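PDB 3PTW: malonyl CoA-acyl carrier protein transacylase from Clostridium perfringens, which probably transfers the malonyl group from malonyl-CoA to acyl carrier protein, a step that supplies extender units for fatty acid synthesis. Local coordinates for residues Leu7-Gly19 with Leu56-Asn70. Numbering follows the deposited sequence.
Sequences LFAGQGAQYVGMG and LNKTEFTQPAIITTN
Q14 lies across the N-terminal part of helix 59-79 and the residues just before it, against I66, T62, L56 and N57. Its loop, 9-19, follows strand 4-8 of the mostly parallel core sheet in this acyltransferase fold and carries the GQGAQ sequence of the family. Within it, residues 10-13 and 15-18 form two type II turns.

Q14 can be followed outward. Q14 CB rests on I66 CD1 at 3.9 Å. CG sits between the backbone N and the carbonyl carbon (chi1 75°) and packs against L56 O. A bend at chi2, -78°, then lays the amide over the helix start, where Q14 CD meets T62 CG2 at 3.4 Å. At the tip the two amide atoms part. Q14 OE1 accepts a hydrogen bond from the backbone N-H of G12, N to OE1 2.8 Å, in its carbonyl plane, which ties the side chain back to its own turn. Q14 NE2 gives a hydrogen bond to N57 OD1, also 2.8 Å, on a lone pair, with the two amide planes 60° apart. Both ends of the amide are thus held, which fixes its rotation. L56 O is itself taken by T62 OG1.

Q11 runs out extended over T59. Q11 NE2 lies 3.4 Å from T59 CG2, and its OE1 receives a weak hydrogen bond from Q63 NE2. The OE1 of Q63 is bound by R116 of helix 106-122, and T59 OG1 hydrogen-bonds to G117 O.

M18 reaches the helix from the second turn. Its chain crosses T69 at about a right angle, and M18 CE touches A65 CB at 3.8 Å. L56 CD1 and I66 CG1 also border this methyl.

Near the strand, N70 ND2 donates to A9 O at 2.8 Å, the oxygen lying in the N70 amide plane; the same nitrogen also bonds S96 OG.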
loop_
_atom_site.group_PDB
_atom_site.type_symbol
_atom_site.label_atom_id
_atom_site.label_comp_id
_atom_site.label_asym_id
_atom_site.label_seq_id
_atom_site.Cartn_x
_atom_site.Cartn_y
_atom_site.Cartn_z
ATOM N N LEU A 7 -6.808 6.522 1.946
ATOM C CA LEU A 7 -5.954 5.591 1.211
ATOM C C LEU A 7 -4.523 5.911 1.599
ATOM O O LEU A 7 -4.102 7.074 1.551
ATOM C CB LEU A 7 -6.131 5.739 -0.310
ATOM C CG LEU A 7 -7.535 5.593 -0.907
ATOM C CD1 LEU A 7 -7.516 5.930 -2.381
ATOM C CD2 LEU A 7 -8.146 4.216 -0.673
ATOM N N PHE A 8 -3.781 4.899 2.012
ATOM C CA PHE A 8 -2.411 5.148 2.455
ATOM C C PHE A 8 -1.408 4.665 1.436
ATOM O O PHE A 8 -1.485 3.515 0.978
ATOM C CB PHE A 8 -2.167 4.532 3.830
ATOM C CG PHE A 8 -3.053 5.108 4.898
ATOM C CD1 PHE A 8 -2.746 6.348 5.478
ATOM C CD2 PHE A 8 -4.210 4.439 5.294
ATOM C CE1 PHE A 8 -3.565 6.903 6.444
ATOM C CE2 PHE A 8 -5.052 4.986 6.268
ATOM C CZ PHE A 8 -4.729 6.226 6.848
ATOM N N ALA A 9 -0.479 5.559 1.096
ATOM C CA ALA A 9 0.586 5.298 0.113
ATOM C C ALA A 9 1.453 4.112 0.473
ATOM O O ALA A 9 1.595 3.770 1.655
ATOM C CB ALA A 9 1.451 6.519 -0.050
ATOM N N GLY A 10 2.062 3.506 -0.542
ATOM C CA GLY A 10 2.870 2.309 -0.342
ATOM C C GLY A 10 4.194 2.316 -1.081
ATOM O O GLY A 10 4.678 3.374 -1.533
ATOM N N GLN A 11 4.781 1.127 -1.206
ATOM C CA GLN A 11 6.114 0.997 -1.786
ATOM C C GLN A 11 6.073 1.477 -3.238
ATOM O O GLN A 11 5.119 1.192 -3.959
ATOM C CB GLN A 11 6.625 -0.453 -1.650
ATOM C CG GLN A 11 8.025 -0.697 -2.219
ATOM C CD GLN A 11 8.726 -1.916 -1.618
ATOM O OE1 GLN A 11 8.771 -2.093 -0.396
ATOM N NE2 GLN A 11 9.303 -2.744 -2.481
ATOM N N GLY A 12 7.092 2.238 -3.637
ATOM C CA GLY A 12 7.195 2.751 -5.003
ATOM C C GLY A 12 6.926 4.235 -5.126
ATOM O O GLY A 12 7.373 4.874 -6.086
ATOM N N ALA A 13 6.196 4.789 -4.159
ATOM C CA ALA A 13 5.924 6.233 -4.116
ATOM C C ALA A 13 6.913 7.043 -3.261
ATOM O O ALA A 13 6.798 8.270 -3.166
ATOM C CB ALA A 13 4.488 6.481 -3.650
ATOM N N GLN A 14 7.881 6.383 -2.633
ATOM C CA GLN A 14 8.848 7.097 -1.786
ATOM C C GLN A 14 9.761 8.011 -2.602
ATOM O O GLN A 14 10.026 7.752 -3.772
ATOM C CB GLN A 14 9.686 6.126 -0.939
ATOM C CG GLN A 14 10.787 5.362 -1.705
ATOM C CD GLN A 14 10.265 4.179 -2.525
ATOM O OE1 GLN A 14 9.083 3.849 -2.478
ATOM N NE2 GLN A 14 11.157 3.537 -3.275
ATOM N N TYR A 15 10.229 9.081 -1.972
ATOM C CA TYR A 15 11.215 9.987 -2.569
ATOM C C TYR A 15 11.922 10.767 -1.469
ATOM O O TYR A 15 11.361 10.991 -0.379
ATOM C CB TYR A 15 10.567 10.960 -3.572
ATOM C CG TYR A 15 9.426 11.808 -3.011
ATOM C CD1 TYR A 15 9.653 13.099 -2.501
ATOM C CD2 TYR A 15 8.117 11.322 -3.015
ATOM C CE1 TYR A 15 8.591 13.868 -1.983
ATOM C CE2 TYR A 15 7.060 12.071 -2.506
ATOM C CZ TYR A 15 7.287 13.333 -2.001
ATOM O OH TYR A 15 6.206 14.052 -1.518
ATOM N N VAL A 16 13.159 11.170 -1.758
ATOM C CA VAL A 16 13.948 11.964 -0.830
ATOM C C VAL A 16 13.239 13.289 -0.573
ATOM O O VAL A 16 12.860 13.990 -1.508
ATOM C CB VAL A 16 15.372 12.221 -1.384
ATOM C CG1 VAL A 16 16.219 12.955 -0.361
ATOM C CG2 VAL A 16 16.032 10.905 -1.783
ATOM N N GLY A 17 13.067 13.622 0.703
ATOM C CA GLY A 17 12.389 14.852 1.109
ATOM C C GLY A 17 10.918 14.651 1.460
ATOM O O GLY A 17 10.279 15.569 1.952
ATOM N N MET A 18 10.367 13.459 1.220
ATOM C CA MET A 18 8.984 13.197 1.642
ATOM C C MET A 18 8.883 13.409 3.159
ATOM O O MET A 18 9.853 13.190 3.897
ATOM C CB MET A 18 8.518 11.801 1.220
ATOM C CG MET A 18 9.155 10.648 1.994
ATOM S SD MET A 18 8.664 9.042 1.350
ATOM C CE MET A 18 9.538 7.968 2.509
ATOM N N GLY A 19 7.738 13.905 3.613
ATOM C CA GLY A 19 7.527 14.171 5.035
ATOM C C GLY A 19 8.071 15.477 5.574
ATOM O O GLY A 19 7.606 15.971 6.608
ATOM N N LEU A 56 16.637 4.563 0.857
ATOM C CA LEU A 56 15.199 4.771 0.623
ATOM C C LEU A 56 14.551 3.804 -0.372
ATOM O O LEU A 56 13.358 3.506 -0.261
ATOM C CB LEU A 56 14.901 6.227 0.247
ATOM C CG LEU A 56 13.618 6.851 0.802
ATOM C CD1 LEU A 56 13.289 6.409 2.245
ATOM C CD2 LEU A 56 13.707 8.360 0.726
ATOM N N ASN A 57 15.330 3.296 -1.326
ATOM C CA ASN A 57 14.806 2.313 -2.285
ATOM C C ASN A 57 15.147 0.861 -1.930
ATOM O O ASN A 57 14.898 -0.058 -2.720
ATOM C CB ASN A 57 15.245 2.639 -3.715
ATOM C CG ASN A 57 14.847 4.041 -4.155
ATOM O OD1 ASN A 57 13.721 4.495 -3.927
ATOM N ND2 ASN A 57 15.778 4.733 -4.802
ATOM N N LYS A 58 15.712 0.655 -0.743
ATOM C CA LYS A 58 15.892 -0.691 -0.199
ATOM C C LYS A 58 14.669 -1.042 0.658
ATOM O O LYS A 58 14.400 -0.383 1.661
ATOM C CB LYS A 58 17.198 -0.777 0.604
ATOM C CG LYS A 58 18.398 -1.434 -0.125
ATOM C CD LYS A 58 18.543 -1.059 -1.615
ATOM C CE LYS A 58 19.166 0.323 -1.834
ATOM N NZ LYS A 58 20.589 0.386 -1.388
ATOM N N THR A 59 13.938 -2.081 0.257
ATOM C CA THR A 59 12.607 -2.375 0.813
ATOM C C THR A 59 12.550 -2.463 2.354
ATOM O O THR A 59 11.636 -1.903 2.982
ATOM C CB THR A 59 11.953 -3.617 0.140
ATOM O OG1 THR A 59 12.377 -4.821 0.794
ATOM C CG2 THR A 59 12.327 -3.692 -1.329
ATOM N N GLU A 60 13.520 -3.147 2.964
ATOM C CA GLU A 60 13.663 -3.111 4.425
ATOM C C GLU A 60 13.541 -1.693 5.018
ATOM O O GLU A 60 12.918 -1.490 6.067
ATOM C CB GLU A 60 14.979 -3.731 4.865
ATOM C CG GLU A 60 15.089 -3.795 6.380
ATOM C CD GLU A 60 16.417 -4.303 6.866
ATOM O OE1 GLU A 60 17.180 -4.856 6.054
ATOM O OE2 GLU A 60 16.691 -4.155 8.075
ATOM N N PHE A 61 14.120 -0.713 4.332
ATOM C CA PHE A 61 14.096 0.666 4.796
ATOM C C PHE A 61 12.951 1.509 4.223
ATOM O O PHE A 61 12.424 2.375 4.920
ATOM C CB PHE A 61 15.458 1.321 4.565
ATOM C CG PHE A 61 16.519 0.805 5.486
ATOM C CD1 PHE A 61 16.761 1.440 6.702
ATOM C CD2 PHE A 61 17.251 -0.342 5.165
ATOM C CE1 PHE A 61 17.725 0.956 7.577
ATOM C CE2 PHE A 61 18.234 -0.839 6.046
ATOM C CZ PHE A 61 18.469 -0.192 7.240
ATOM N N THR A 62 12.576 1.250 2.972
ATOM C CA THR A 62 11.427 1.884 2.330
ATOM C C THR A 62 10.155 1.776 3.168
ATOM O O THR A 62 9.398 2.754 3.297
ATOM C CB THR A 62 11.131 1.240 0.939
ATOM O OG1 THR A 62 12.339 1.120 0.189
ATOM C CG2 THR A 62 10.129 2.074 0.146
ATOM N N GLN A 63 9.922 0.585 3.732
ATOM C CA GLN A 63 8.656 0.298 4.391
ATOM C C GLN A 63 8.451 1.150 5.672
ATOM O O GLN A 63 7.450 1.863 5.759
ATOM C CB GLN A 63 8.430 -1.222 4.580
ATOM C CG GLN A 63 8.374 -2.016 3.244
ATOM C CD GLN A 63 7.745 -3.423 3.339
ATOM O OE1 GLN A 63 7.229 -3.842 4.375
ATOM N NE2 GLN A 63 7.806 -4.153 2.245
ATOM N N PRO A 64 9.407 1.134 6.632
ATOM C CA PRO A 64 9.222 2.026 7.792
ATOM C C PRO A 64 9.378 3.501 7.455
ATOM O O PRO A 64 8.912 4.361 8.213
ATOM C CB PRO A 64 10.330 1.600 8.753
ATOM C CG PRO A 64 11.398 0.976 7.858
ATOM C CD PRO A 64 10.589 0.267 6.794
ATOM N N ALA A 65 10.053 3.804 6.354
ATOM C CA ALA A 65 10.144 5.188 5.899
ATOM C C ALA A 65 8.764 5.710 5.490
ATOM O O ALA A 65 8.331 6.752 5.969
ATOM C CB ALA A 65 11.140 5.317 4.773
ATOM N N ILE A 66 8.073 4.970 4.634
ATOM C CA ILE A 66 6.722 5.340 4.176
ATOM C C ILE A 66 5.696 5.336 5.311
ATOM O O ILE A 66 4.895 6.268 5.443
ATOM C CB ILE A 66 6.269 4.442 2.999
ATOM C CG1 ILE A 66 7.113 4.771 1.767
ATOM C CG2 ILE A 66 4.757 4.583 2.717
ATOM C CD1 ILE A 66 6.837 3.923 0.577
ATOM N N ILE A 67 5.752 4.306 6.151
ATOM C CA ILE A 67 4.827 4.168 7.268
ATOM C C ILE A 67 4.879 5.385 8.201
ATOM O O ILE A 67 3.831 5.870 8.642
ATOM C CB ILE A 67 5.076 2.848 8.042
ATOM C CG1 ILE A 67 4.654 1.640 7.188
ATOM C CG2 ILE A 67 4.360 2.856 9.397
ATOM C CD1 ILE A 67 3.200 1.638 6.732
ATOM N N THR A 68 6.098 5.859 8.475
ATOM C CA THR A 68 6.337 7.047 9.294
ATOM C C THR A 68 5.792 8.297 8.625
ATOM O O THR A 68 5.174 9.137 9.272
ATOM C CB THR A 68 7.871 7.281 9.551
ATOM O OG1 THR A 68 8.444 6.123 10.173
ATOM C CG2 THR A 68 8.089 8.499 10.449
ATOM N N THR A 69 6.066 8.420 7.335
ATOM C CA THR A 69 5.619 9.552 6.537
ATOM C C THR A 69 4.084 9.623 6.486
ATOM O O THR A 69 3.496 10.686 6.746
ATOM C CB THR A 69 6.284 9.502 5.146
ATOM O OG1 THR A 69 7.681 9.811 5.302
ATOM C CG2 THR A 69 5.645 10.495 4.167
ATOM N N ASN A 70 3.454 8.486 6.185
ATOM C CA ASN A 70 1.987 8.344 6.215
ATOM C C ASN A 70 1.369 8.774 7.557
ATOM O O ASN A 70 0.335 9.444 7.586
ATOM C CB ASN A 70 1.565 6.902 5.866
ATOM C CG ASN A 70 1.842 6.527 4.400
ATOM O OD1 ASN A 70 2.334 7.338 3.627
ATOM N ND2 ASN A 70 1.517 5.287 4.019
#